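Extracellular invertase (Aspergillus kawachii, PDB 5XH8) probably hydrolyses terminal beta-fructofuranosides such as sucrose and, with its high transfructosylation activity, transfers fructosyl groups to build fructooligosaccharides such as 1-kestose. Local coordinates at residues A[249-254]-A[340-345]; A[310-315]-A[344-349]; A[414-419]-A[558-563]; A[496-501]-A[551-556]. All blocks are in the same frame, centred on the assembly; numbering follows the deposited sequence.

All four contacts are buried, and they run in a row from the beta-propeller into the C-terminal beta-sandwich. Interactions 1 and 2 share strand 341-348: its F342 stacks on an aromatic ring of the neighbouring blade, while V346 meets aliphatic groups beside a sodium site. Interaction 3 joins strand 408-418, which extends the propeller sheet beside strand 366-385, to the sandwich largely through water, and interaction 4 is an aliphatic contact inside the sandwich itself. Interactions 2 and 3 touch, with D313 OD2 2.7 Å from S562 OG in a probable hydrogen bond. Strands 559-564 and 550-555, which belong to interactions 3 and 4, are neighbours in one sheet.

Interaction 1: A[249-254]-A[340-345]; sequences TGNVFS and DRFISY
F253 and F342 lay their rings face to face between two neighbouring blade sheets of the beta-propeller. In F253, CG lies between the backbone N and the carbonyl carbon (chi1 51°), which carries the ring over F342. Already at CB the contact is made, since this methylene sits over the F342 face, 3.5 Å from F342 CE1, in a CH-pi arrangement. The next atom, F253 CG, lies above the centre of that ring. On one side of the F253 ring CD1 comes to 3.4 Å from F342 CZ, and CE1 follows at 3.7 Å from F342 CE2. The other side is a little farther off, with F253 CD2 3.9 Å from F342 CG. At the tip, F253 CZ is still 4.0 Å from F342 CE2. The two planes differ by only 12° and the centroids are 3.8 Å apart, a close, nearly parallel stack. N251 takes a different approach: its amide end meets the edge of the F342 ring, with the amide plane 76° from the ring plane.

Around the pair, F253 also packs on F267 and T269 of strand 265-274 and on L376 of strand 366-385. Phenylalanine suits both positions because a flat, apolar ring can fill the space between two sheets whose backbones are too far apart to bond. The contact therefore rests mainly on dispersion and ring overlap, with one polar amide at the rim and no charged group taking part.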
loop_
_atom_site.group_PDB
_atom_site.type_symbol
_atom_site.label_atom_id
_atom_site.label_comp_id
_atom_site.label_asym_id
_atom_site.label_seq_id
_atom_site.Cartn_x
_atom_site.Cartn_y
_atom_site.Cartn_z
ATOM N N THR A 249 19.341 -9.008 1.721
ATOM C CA THR A 249 19.201 -10.405 2.182
ATOM C C THR A 249 19.728 -10.686 3.596
ATOM O O THR A 249 20.385 -11.715 3.849
ATOM C CB THR A 249 19.823 -11.400 1.171
ATOM O OG1 THR A 249 21.244 -11.243 1.133
ATOM C CG2 THR A 249 19.245 -11.160 -0.212
ATOM N N GLY A 250 19.423 -9.760 4.504
ATOM C CA GLY A 250 19.759 -9.907 5.913
ATOM C C GLY A 250 19.117 -11.156 6.484
ATOM O O GLY A 250 17.912 -11.287 6.417
ATOM N N ASN A 251 19.937 -12.101 6.956
ATOM C CA ASN A 251 19.473 -13.227 7.767
ATOM C C ASN A 251 19.932 -12.975 9.211
ATOM O O ASN A 251 21.021 -12.468 9.412
ATOM C CB ASN A 251 20.148 -14.522 7.354
ATOM C CG ASN A 251 19.829 -14.964 5.939
ATOM O OD1 ASN A 251 19.535 -14.185 5.024
ATOM N ND2 ASN A 251 19.945 -16.216 5.760
ATOM N N VAL A 252 19.158 -13.440 10.190
ATOM C CA VAL A 252 19.509 -13.354 11.615
ATOM C C VAL A 252 19.273 -14.728 12.246
ATOM O O VAL A 252 18.250 -15.393 12.000
ATOM C CB VAL A 252 18.666 -12.287 12.352
ATOM C CG1 VAL A 252 19.065 -12.189 13.820
ATOM C CG2 VAL A 252 18.853 -10.934 11.698
ATOM N N PHE A 253 20.255 -15.164 13.032
ATOM C CA PHE A 253 20.248 -16.501 13.637
ATOM C C PHE A 253 21.248 -16.521 14.787
ATOM O O PHE A 253 21.965 -15.542 15.037
ATOM C CB PHE A 253 20.598 -17.578 12.587
ATOM C CG PHE A 253 21.847 -17.275 11.814
ATOM C CD1 PHE A 253 21.823 -16.389 10.734
ATOM C CD2 PHE A 253 23.068 -17.843 12.188
ATOM C CE1 PHE A 253 22.984 -16.083 10.040
ATOM C CE2 PHE A 253 24.224 -17.550 11.487
ATOM C CZ PHE A 253 24.189 -16.674 10.415
ATOM N N SER A 254 21.258 -17.622 15.515
ATOM C CA SER A 254 22.067 -17.717 16.700
ATOM C C SER A 254 22.657 -19.122 16.793
ATOM O O SER A 254 21.981 -20.123 16.524
ATOM C CB SER A 254 21.241 -17.321 17.957
ATOM O OG SER A 254 20.088 -18.141 18.114
ATOM N N ASP A 340 20.351 -29.503 15.960
ATOM C CA ASP A 340 19.773 -28.328 15.266
ATOM C C ASP A 340 20.891 -27.624 14.498
ATOM O O ASP A 340 22.012 -27.465 15.000
ATOM C CB ASP A 340 19.171 -27.325 16.238
ATOM C CG ASP A 340 17.967 -27.847 17.009
ATOM O OD1 ASP A 340 17.236 -28.760 16.582
ATOM O OD2 ASP A 340 17.737 -27.253 18.074
ATOM N N ARG A 341 20.601 -27.226 13.264
ATOM C CA ARG A 341 21.609 -26.586 12.404
ATOM C C ARG A 341 21.049 -25.315 11.817
ATOM O O ARG A 341 19.849 -25.103 11.860
ATOM C CB ARG A 341 22.012 -27.542 11.287
ATOM C CG ARG A 341 22.872 -28.696 11.778
ATOM C CD ARG A 341 23.240 -29.617 10.661
ATOM N NE ARG A 341 22.133 -30.464 10.237
ATOM C CZ ARG A 341 22.186 -31.309 9.206
ATOM N NH1 ARG A 341 23.282 -31.400 8.459
ATOM N NH2 ARG A 341 21.140 -32.064 8.919
ATOM N N PHE A 342 21.943 -24.464 11.322
ATOM C CA PHE A 342 21.606 -23.371 10.446
ATOM C C PHE A 342 22.301 -23.621 9.099
ATOM O O PHE A 342 23.534 -23.550 9.000
ATOM C CB PHE A 342 22.033 -22.024 11.019
ATOM C CG PHE A 342 21.510 -20.857 10.222
ATOM C CD1 PHE A 342 20.219 -20.386 10.429
ATOM C CD2 PHE A 342 22.294 -20.255 9.242
ATOM C CE1 PHE A 342 19.725 -19.334 9.679
ATOM C CE2 PHE A 342 21.805 -19.205 8.489
ATOM C CZ PHE A 342 20.518 -18.752 8.697
ATOM N N ILE A 343 21.494 -23.931 8.078
ATOM C CA ILE A 343 21.993 -24.270 6.750
ATOM C C ILE A 343 21.830 -23.037 5.872
ATOM O O ILE A 343 20.714 -22.503 5.765
ATOM C CB ILE A 343 21.194 -25.446 6.165
ATOM C CG1 ILE A 343 21.160 -26.645 7.140
ATOM C CG2 ILE A 343 21.707 -25.818 4.763
ATOM C CD1 ILE A 343 22.523 -27.162 7.586
ATOM N N SER A 344 22.927 -22.575 5.270
ATOM C CA SER A 344 22.941 -21.438 4.350
ATOM C C SER A 344 23.338 -21.851 2.917
ATOM O O SER A 344 24.343 -22.571 2.707
ATOM C CB SER A 344 23.944 -20.397 4.829
ATOM O OG SER A 344 23.805 -19.203 4.093
ATOM N N TYR A 345 22.527 -21.408 1.952
ATOM C CA TYR A 345 22.824 -21.496 0.527
ATOM C C TYR A 345 23.206 -20.124 0.020
ATOM O O TYR A 345 22.398 -19.185 0.022
ATOM C CB TYR A 345 21.610 -21.991 -0.275
ATOM C CG TYR A 345 21.188 -23.396 0.011
ATOM C CD1 TYR A 345 20.367 -23.688 1.104
ATOM C CD2 TYR A 345 21.577 -24.442 -0.810
ATOM C CE1 TYR A 345 19.979 -24.988 1.383
ATOM C CE2 TYR A 345 21.189 -25.741 -0.559
ATOM C CZ TYR A 345 20.393 -26.019 0.544
ATOM O OH TYR A 345 20.000 -27.302 0.815
#

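Interaction 2: A[310-315]-A[344-349]; sequences GFLDWG and SYVWLS. With NA (sodium ion), chain B.
L312 swings its CG away from the backbone N (chi1 179°) and reaches out to strand 341-348, where V346 (chi1 177°) has CG1 anti to N and CG2 beside it. The leucine and valine lie alongside, running opposite ways, and L312 CD2 comes to 3.8 Å from V346 CG2. The same methyl lies 3.7 Å from S344 OG; the small serine lets the leucine methyl lie beside it. V346 CG1 faces the methylene of D313, with D313 CB at 4.2 Å. A321 and L371 add to this apolar packing.

The carboxylate of D313 serves the polar side. Its OD1 accepts from G315 N at 2.8 Å, on the anti side and 27° out of the carboxylate plane, and also binds S318 OG, while OD2 forms a salt bridge to R374. G315, having no side chain, lets D313 OD1 lie close against its backbone. Its carbonyl O binds the sodium ion at 2.4 Å, and a water on the ion donates to D313 O at 2.8 Å. Carbonyls of H287, F316 and S318 complete the protein ligands. The arrangement is an Asx turn next to a sodium site, set between strands of a beta-propeller.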
loop_
_atom_site.group_PDB
_atom_site.type_symbol
_atom_site.label_atom_id
_atom_site.label_comp_id
_atom_site.label_asym_id
_atom_site.label_seq_id
_atom_site.Cartn_x
_atom_site.Cartn_y
_atom_site.Cartn_z
ATOM N N GLY A 310 33.361 -11.175 8.653
ATOM C CA GLY A 310 34.125 -11.771 7.565
ATOM C C GLY A 310 33.239 -12.008 6.368
ATOM O O GLY A 310 32.139 -11.440 6.289
ATOM N N PHE A 311 33.714 -12.852 5.456
ATOM C CA PHE A 311 32.952 -13.226 4.266
ATOM C C PHE A 311 32.395 -14.632 4.449
ATOM O O PHE A 311 33.115 -15.538 4.880
ATOM C CB PHE A 311 33.823 -13.180 3.015
ATOM C CG PHE A 311 34.048 -11.804 2.475
ATOM C CD1 PHE A 311 35.024 -10.978 3.025
ATOM C CD2 PHE A 311 33.305 -11.326 1.389
ATOM C CE1 PHE A 311 35.243 -9.715 2.524
ATOM C CE2 PHE A 311 33.527 -10.050 0.878
ATOM C CZ PHE A 311 34.503 -9.243 1.443
ATOM N N LEU A 312 31.100 -14.810 4.181
ATOM C CA LEU A 312 30.524 -16.135 4.029
ATOM C C LEU A 312 31.042 -16.803 2.731
ATOM O O LEU A 312 31.177 -18.050 2.645
ATOM C CB LEU A 312 29.003 -16.038 4.046
ATOM C CG LEU A 312 28.212 -17.330 3.885
ATOM C CD1 LEU A 312 28.579 -18.367 4.940
ATOM C CD2 LEU A 312 26.743 -17.000 3.934
ATOM N N ASP A 313 31.296 -15.987 1.722
ATOM C CA ASP A 313 31.991 -16.462 0.515
ATOM C C ASP A 313 32.691 -15.287 -0.142
ATOM O O ASP A 313 32.066 -14.248 -0.394
ATOM C CB ASP A 313 31.064 -17.166 -0.500
ATOM C CG ASP A 313 31.859 -17.993 -1.508
ATOM O OD1 ASP A 313 32.384 -17.399 -2.476
ATOM O OD2 ASP A 313 32.009 -19.217 -1.311
ATOM N N TRP A 314 33.989 -15.467 -0.408
ATOM C CA TRP A 314 34.834 -14.429 -1.007
ATOM C C TRP A 314 34.633 -14.272 -2.514
ATOM O O TRP A 314 35.185 -13.340 -3.106
ATOM C CB TRP A 314 36.338 -14.685 -0.695
ATOM C CG TRP A 314 36.756 -14.366 0.706
ATOM C CD1 TRP A 314 36.714 -15.197 1.791
ATOM C CD2 TRP A 314 37.295 -13.130 1.171
ATOM N NE1 TRP A 314 37.173 -14.546 2.903
ATOM C CE2 TRP A 314 37.546 -13.279 2.551
ATOM C CE3 TRP A 314 37.592 -11.906 0.555
ATOM C CZ2 TRP A 314 38.076 -12.252 3.326
ATOM C CZ3 TRP A 314 38.121 -10.886 1.320
ATOM C CH2 TRP A 314 38.352 -11.063 2.700
ATOM N N GLY A 315 33.862 -15.161 -3.146
ATOM C CA GLY A 315 33.626 -15.065 -4.593
ATOM C C GLY A 315 33.044 -13.730 -5.020
ATOM O O GLY A 315 32.138 -13.185 -4.356
ATOM N N SER A 344 22.927 -22.575 5.270
ATOM C CA SER A 344 22.941 -21.438 4.350
ATOM C C SER A 344 23.338 -21.851 2.917
ATOM O O SER A 344 24.343 -22.571 2.707
ATOM C CB SER A 344 23.944 -20.397 4.829
ATOM O OG SER A 344 23.805 -19.203 4.093
ATOM N N TYR A 345 22.527 -21.408 1.952
ATOM C CA TYR A 345 22.824 -21.496 0.527
ATOM C C TYR A 345 23.206 -20.124 0.020
ATOM O O TYR A 345 22.398 -19.185 0.022
ATOM C CB TYR A 345 21.610 -21.991 -0.275
ATOM C CG TYR A 345 21.188 -23.396 0.011
ATOM C CD1 TYR A 345 20.367 -23.688 1.104
ATOM C CD2 TYR A 345 21.577 -24.442 -0.810
ATOM C CE1 TYR A 345 19.979 -24.988 1.383
ATOM C CE2 TYR A 345 21.189 -25.741 -0.559
ATOM C CZ TYR A 345 20.393 -26.019 0.544
ATOM O OH TYR A 345 20.000 -27.302 0.815
ATOM N N VAL A 346 24.436 -20.013 -0.442
ATOM C CA VAL A 346 24.931 -18.829 -1.123
ATOM C C VAL A 346 24.592 -18.904 -2.619
ATOM O O VAL A 346 24.658 -19.968 -3.205
ATOM C CB VAL A 346 26.458 -18.736 -0.959
ATOM C CG1 VAL A 346 27.044 -17.542 -1.724
ATOM C CG2 VAL A 346 26.814 -18.634 0.519
ATOM N N TRP A 347 24.247 -17.769 -3.217
ATOM C CA TRP A 347 23.992 -17.687 -4.653
ATOM C C TRP A 347 25.306 -17.433 -5.376
ATOM O O TRP A 347 26.081 -16.586 -4.948
ATOM C CB TRP A 347 23.050 -16.517 -4.947
ATOM C CG TRP A 347 22.678 -16.231 -6.374
ATOM C CD1 TRP A 347 22.323 -17.127 -7.325
ATOM C CD2 TRP A 347 22.575 -14.937 -6.981
ATOM N NE1 TRP A 347 22.007 -16.480 -8.487
ATOM C CE2 TRP A 347 22.156 -15.133 -8.307
ATOM C CE3 TRP A 347 22.802 -13.629 -6.531
ATOM C CZ2 TRP A 347 21.953 -14.075 -9.194
ATOM C CZ3 TRP A 347 22.609 -12.577 -7.413
ATOM C CH2 TRP A 347 22.187 -12.803 -8.727
ATOM N N LEU A 348 25.514 -18.128 -6.490
ATOM C CA LEU A 348 26.605 -17.820 -7.422
ATOM C C LEU A 348 25.971 -17.356 -8.721
ATOM O O LEU A 348 25.508 -18.172 -9.537
ATOM C CB LEU A 348 27.492 -19.050 -7.654
ATOM C CG LEU A 348 28.799 -18.813 -8.454
ATOM C CD1 LEU A 348 29.738 -17.941 -7.643
ATOM C CD2 LEU A 348 29.490 -20.132 -8.842
ATOM N N SER A 349 25.907 -16.039 -8.890
ATOM C CA SER A 349 25.384 -15.457 -10.100
ATOM C C SER A 349 26.174 -15.937 -11.314
ATOM O O SER A 349 27.416 -15.962 -11.288
ATOM C CB SER A 349 25.449 -13.927 -10.049
ATOM O OG SER A 349 25.191 -13.381 -11.340
HETATM NA NA NA B . 30.574 -11.484 -3.813
HETATM O O HOH W 1 31.573 -11.746 -1.628
#

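Interaction 3: A[414-419]-A[558-563]; sequences LGISIA and RFALST
I416 and A560 make the apolar centre where strand 408-418, which extends the propeller sheet beside strand 366-385, meets strand 559-564 of the C-terminal sandwich, I416 CG2 lying 4.4 Å from A560 CB. The branched isoleucine bridges a gap that the small alanine, itself packed on R374 and D313, does not cross. Even here nothing is pressed close. At the boundary with the water, I416 CD1 reaches 4.1 Å from R558 O, and the methylene R558 CB rests 3.8 Å from L414 O.

The other part is wet. One water donates to both L414 O, at 2.7 Å, and R558 O, at 2.9 Å. A second does the same for I416 O and F559 O, at 2.7 Å and 2.8 Å. Beyond the direct backbone bond of I416 to G557, four backbone carbonyls, which cannot bond each other, are thus paired by water. R558 and F559 form a classic beta bulge opposite A555. The guanidinium of R558 is carried off by a chain extended from CG to NE, and is held by a salt bridge to E538 and by R525 O, so arginine contributes its aliphatic base here and its charge within the sandwich. The chemistry implies an interdomain seam where two waters, each donating to a carbonyl on both segments, supplement a small apolar contact.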
loop_
_atom_site.group_PDB
_atom_site.type_symbol
_atom_site.label_atom_id
_atom_site.label_comp_id
_atom_site.label_asym_id
_atom_site.label_seq_id
_atom_site.Cartn_x
_atom_site.Cartn_y
_atom_site.Cartn_z
ATOM N N LEU A 414 33.455 -17.604 12.957
ATOM C CA LEU A 414 32.347 -18.341 12.338
ATOM C C LEU A 414 32.896 -19.567 11.596
ATOM O O LEU A 414 33.760 -19.447 10.716
ATOM C CB LEU A 414 31.540 -17.457 11.376
ATOM C CG LEU A 414 30.342 -18.165 10.725
ATOM C CD1 LEU A 414 29.248 -18.420 11.750
ATOM C CD2 LEU A 414 29.805 -17.385 9.532
ATOM N N GLY A 415 32.378 -20.725 11.966
ATOM C CA GLY A 415 32.662 -21.977 11.278
ATOM C C GLY A 415 31.770 -22.111 10.051
ATOM O O GLY A 415 30.544 -21.942 10.152
ATOM N N ILE A 416 32.402 -22.382 8.903
ATOM C CA ILE A 416 31.753 -22.564 7.604
ATOM C C ILE A 416 32.225 -23.911 7.060
ATOM O O ILE A 416 33.406 -24.071 6.784
ATOM C CB ILE A 416 32.151 -21.425 6.605
ATOM C CG1 ILE A 416 31.879 -20.038 7.205
ATOM C CG2 ILE A 416 31.420 -21.608 5.272
ATOM C CD1 ILE A 416 32.455 -18.879 6.441
ATOM N N SER A 417 31.312 -24.870 6.902
ATOM C CA SER A 417 31.643 -26.166 6.338
ATOM C C SER A 417 30.497 -26.675 5.458
ATOM O O SER A 417 29.359 -26.239 5.595
ATOM C CB SER A 417 31.915 -27.176 7.462
ATOM O OG SER A 417 30.761 -27.273 8.279
ATOM N N ILE A 418 30.801 -27.614 4.575
ATOM C CA ILE A 418 29.798 -28.204 3.704
ATOM C C ILE A 418 28.852 -28.998 4.597
ATOM O O ILE A 418 29.302 -29.724 5.452
ATOM C CB ILE A 418 30.452 -29.168 2.689
ATOM C CG1 ILE A 418 31.443 -28.416 1.791
ATOM C CG2 ILE A 418 29.386 -29.875 1.854
ATOM C CD1 ILE A 418 32.385 -29.310 1.020
ATOM N N ALA A 419 27.552 -28.880 4.409
ATOM C CA ALA A 419 26.626 -29.653 5.231
ATOM C C ALA A 419 26.981 -31.144 5.194
ATOM O O ALA A 419 27.337 -31.696 4.130
ATOM C CB ALA A 419 25.203 -29.443 4.778
ATOM N N ARG A 558 36.659 -22.437 8.124
ATOM C CA ARG A 558 36.330 -21.024 8.338
ATOM C C ARG A 558 36.498 -20.128 7.110
ATOM O O ARG A 558 36.456 -18.921 7.228
ATOM C CB ARG A 558 37.175 -20.460 9.495
ATOM C CG ARG A 558 38.671 -20.375 9.228
ATOM C CD ARG A 558 39.448 -20.264 10.543
ATOM N NE ARG A 558 40.823 -19.786 10.346
ATOM C CZ ARG A 558 41.944 -20.416 10.722
ATOM N NH1 ARG A 558 41.916 -21.605 11.335
ATOM N NH2 ARG A 558 43.120 -19.838 10.478
ATOM N N PHE A 559 36.676 -20.710 5.934
ATOM C CA PHE A 559 36.963 -19.943 4.737
ATOM C C PHE A 559 36.254 -20.591 3.576
ATOM O O PHE A 559 36.272 -21.811 3.459
ATOM C CB PHE A 559 38.450 -19.930 4.455
ATOM C CG PHE A 559 38.819 -19.234 3.191
ATOM C CD1 PHE A 559 38.878 -19.932 1.985
ATOM C CD2 PHE A 559 39.109 -17.892 3.195
ATOM C CE1 PHE A 559 39.221 -19.286 0.810
ATOM C CE2 PHE A 559 39.458 -17.240 2.029
ATOM C CZ PHE A 559 39.530 -17.943 0.836
ATOM N N ALA A 560 35.634 -19.764 2.732
ATOM C CA ALA A 560 35.059 -20.226 1.461
ATOM C C ALA A 560 35.222 -19.195 0.368
ATOM O O ALA A 560 34.970 -18.015 0.589
ATOM C CB ALA A 560 33.584 -20.594 1.622
ATOM N N LEU A 561 35.626 -19.667 -0.813
ATOM C CA LEU A 561 35.795 -18.841 -2.007
ATOM C C LEU A 561 35.319 -19.653 -3.221
ATOM O O LEU A 561 35.857 -20.743 -3.489
ATOM C CB LEU A 561 37.253 -18.468 -2.194
ATOM C CG LEU A 561 37.684 -17.785 -3.506
ATOM C CD1 LEU A 561 36.944 -16.504 -3.761
ATOM C CD2 LEU A 561 39.169 -17.474 -3.460
ATOM N N SER A 562 34.330 -19.134 -3.947
ATOM C CA SER A 562 33.710 -19.886 -5.041
ATOM C C SER A 562 33.635 -19.078 -6.318
ATOM O O SER A 562 33.462 -17.862 -6.289
ATOM C CB SER A 562 32.326 -20.392 -4.633
ATOM O OG SER A 562 32.364 -20.927 -3.328
ATOM N N THR A 563 33.749 -19.767 -7.445
ATOM C CA THR A 563 33.830 -19.097 -8.731
ATOM C C THR A 563 33.486 -20.043 -9.866
ATOM O O THR A 563 33.189 -21.220 -9.627
ATOM C CB THR A 563 35.229 -18.469 -8.937
ATOM O OG1 THR A 563 35.240 -17.672 -10.131
ATOM C CG2 THR A 563 36.315 -19.573 -9.029
HETATM O O HOH W 2 34.861 -17.513 9.196
HETATM O O HOH W 3 35.668 -23.927 5.266
#

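Interaction 4: A[496-501]-A[551-556]; sequences ESIIVD and LEVYAN
V500 and L551 meet tip to tip inside the beta-sandwich of the C-terminal domain, where strands from its two sheets face each other. V500 CG1 is 3.9 Å from L551 CD2, and the valine torsion sends this branch across the gap: V500 CG1 stands anti to its backbone N at -174°. Two residues along each strand, I498 and V553 approach at a slant, I498 CG2 lying 4.1 Å from V553 CG1. V500 CG2 also comes near V553 CG2, at 4.4 Å, so V553 sits between the two residues of the other strand. Valine and isoleucine suit these places because their beta-branched carbons fit an extended backbone and present methyls broadly to the opposing sheet.

The backbones are held well apart. The axes of 497-501 and 551-555 come no closer than 9.8 Å, running nearly antiparallel at 162°, a separation filled by side chains. Each strand is positioned by its own sheet: 497-501 bonds to Y490 and T488 on one neighbour and to G522 and E520 on the other, while 550-555 is paired with 534-547 and 559-564. Farther out, I498 packs on F559 and V500 on L561, which widen the same apolar layer.

On the reverse face of strand 550-555 the character changes. E552 and Y554 point away from the interior, and R374 forms a salt bridge with E552 OE1 and a hydrogen bond with Y554 OH, while E552 OE2 is hydrogen-bonded to H31 and to L372 N. Between the two strand residues, Y554 OH donates a weak hydrogen bond to E552 OE1 at 2.6 Å.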
loop_
_atom_site.group_PDB
_atom_site.type_symbol
_atom_site.label_atom_id
_atom_site.label_comp_id
_atom_site.label_asym_id
_atom_site.label_seq_id
_atom_site.Cartn_x
_atom_site.Cartn_y
_atom_site.Cartn_z
ATOM N N GLU A 496 48.320 -12.655 2.674
ATOM C CA GLU A 496 47.584 -13.662 3.391
ATOM C C GLU A 496 46.277 -14.033 2.660
ATOM O O GLU A 496 45.201 -13.947 3.247
ATOM C CB GLU A 496 47.267 -13.151 4.793
ATOM C CG GLU A 496 48.470 -12.759 5.632
ATOM C CD GLU A 496 48.050 -12.449 7.046
ATOM O OE1 GLU A 496 47.611 -11.316 7.272
ATOM O OE2 GLU A 496 48.104 -13.346 7.925
ATOM N N SER A 497 46.394 -14.437 1.391
ATOM C CA SER A 497 45.227 -14.703 0.531
ATOM C C SER A 497 45.293 -16.045 -0.167
ATOM O O SER A 497 46.378 -16.526 -0.521
ATOM C CB SER A 497 45.116 -13.642 -0.554
ATOM O OG SER A 497 44.825 -12.370 -0.006
ATOM N N ILE A 498 44.115 -16.644 -0.354
ATOM C CA ILE A 498 43.911 -17.702 -1.339
ATOM C C ILE A 498 43.507 -17.029 -2.643
ATOM O O ILE A 498 42.600 -16.183 -2.659
ATOM C CB ILE A 498 42.790 -18.679 -0.927
ATOM C CG1 ILE A 498 43.053 -19.294 0.462
ATOM C CG2 ILE A 498 42.568 -19.744 -2.009
ATOM C CD1 ILE A 498 43.831 -20.583 0.469
ATOM N N ILE A 499 44.154 -17.434 -3.733
ATOM C CA ILE A 499 43.950 -16.872 -5.064
ATOM C C ILE A 499 43.521 -17.977 -6.036
ATOM O O ILE A 499 44.032 -19.084 -5.987
ATOM C CB ILE A 499 45.250 -16.234 -5.620
ATOM C CG1 ILE A 499 45.846 -15.227 -4.622
ATOM C CG2 ILE A 499 45.018 -15.589 -6.992
ATOM C CD1 ILE A 499 44.970 -14.052 -4.291
ATOM N N VAL A 500 42.555 -17.675 -6.895
ATOM C CA VAL A 500 42.244 -18.521 -8.030
ATOM C C VAL A 500 42.669 -17.717 -9.260
ATOM O O VAL A 500 42.066 -16.684 -9.593
ATOM C CB VAL A 500 40.751 -18.917 -8.104
ATOM C CG1 VAL A 500 40.533 -19.921 -9.226
ATOM C CG2 VAL A 500 40.272 -19.514 -6.784
ATOM N N ASP A 501 43.744 -18.168 -9.897
ATOM C CA ASP A 501 44.182 -17.602 -11.187
ATOM C C ASP A 501 43.410 -18.279 -12.330
ATOM O O ASP A 501 43.546 -19.489 -12.573
ATOM C CB ASP A 501 45.680 -17.824 -11.356
ATOM C CG ASP A 501 46.239 -17.244 -12.652
ATOM O OD1 ASP A 501 45.502 -16.762 -13.556
ATOM O OD2 ASP A 501 47.473 -17.302 -12.757
ATOM N N LEU A 551 33.549 -24.118 -8.980
ATOM C CA LEU A 551 34.632 -24.346 -8.042
ATOM C C LEU A 551 34.291 -23.735 -6.682
ATOM O O LEU A 551 34.007 -22.545 -6.591
ATOM C CB LEU A 551 35.955 -23.723 -8.555
ATOM C CG LEU A 551 37.134 -23.718 -7.553
ATOM C CD1 LEU A 551 37.557 -25.115 -7.109
ATOM C CD2 LEU A 551 38.308 -22.974 -8.162
ATOM N N GLU A 552 34.362 -24.550 -5.642
ATOM C CA GLU A 552 34.291 -24.083 -4.269
ATOM C C GLU A 552 35.582 -24.465 -3.535
ATOM O O GLU A 552 35.975 -25.636 -3.496
ATOM C CB GLU A 552 33.064 -24.655 -3.563
ATOM C CG GLU A 552 31.747 -24.217 -4.222
ATOM C CD GLU A 552 30.496 -24.586 -3.432
ATOM O OE1 GLU A 552 30.527 -24.527 -2.186
ATOM O OE2 GLU A 552 29.454 -24.898 -4.054
ATOM N N VAL A 553 36.226 -23.455 -2.962
ATOM C CA VAL A 553 37.450 -23.608 -2.202
ATOM C C VAL A 553 37.146 -23.351 -0.722
ATOM O O VAL A 553 36.748 -22.248 -0.361
ATOM C CB VAL A 553 38.505 -22.599 -2.691
ATOM C CG1 VAL A 553 39.814 -22.774 -1.909
ATOM C CG2 VAL A 553 38.729 -22.761 -4.193
ATOM N N TYR A 554 37.323 -24.378 0.105
ATOM C CA TYR A 554 37.216 -24.291 1.545
ATOM C C TYR A 554 38.592 -24.413 2.230
ATOM O O TYR A 554 39.478 -25.168 1.754
ATOM C CB TYR A 554 36.316 -25.400 2.070
ATOM C CG TYR A 554 34.872 -25.360 1.571
ATOM C CD1 TYR A 554 34.512 -25.911 0.340
ATOM C CD2 TYR A 554 33.863 -24.790 2.350
ATOM C CE1 TYR A 554 33.190 -25.876 -0.114
ATOM C CE2 TYR A 554 32.531 -24.765 1.922
ATOM C CZ TYR A 554 32.196 -25.294 0.688
ATOM O OH TYR A 554 30.876 -25.259 0.293
ATOM N N ALA A 555 38.746 -23.713 3.363
ATOM C CA ALA A 555 39.963 -23.831 4.200
ATOM C C ALA A 555 39.656 -23.736 5.689
ATOM O O ALA A 555 38.944 -22.812 6.144
ATOM C CB ALA A 555 41.006 -22.799 3.806
ATOM N N ASN A 556 40.128 -24.743 6.430
ATOM C CA ASN A 556 40.270 -24.670 7.883
ATOM C C ASN A 556 38.935 -24.496 8.598
ATOM O O ASN A 556 38.883 -23.944 9.702
ATOM C CB ASN A 556 41.261 -23.547 8.247
ATOM C CG ASN A 556 42.698 -23.887 7.849
ATOM O OD1 ASN A 556 43.559 -24.051 8.711
ATOM N ND2 ASN A 556 42.966 -23.971 6.555
#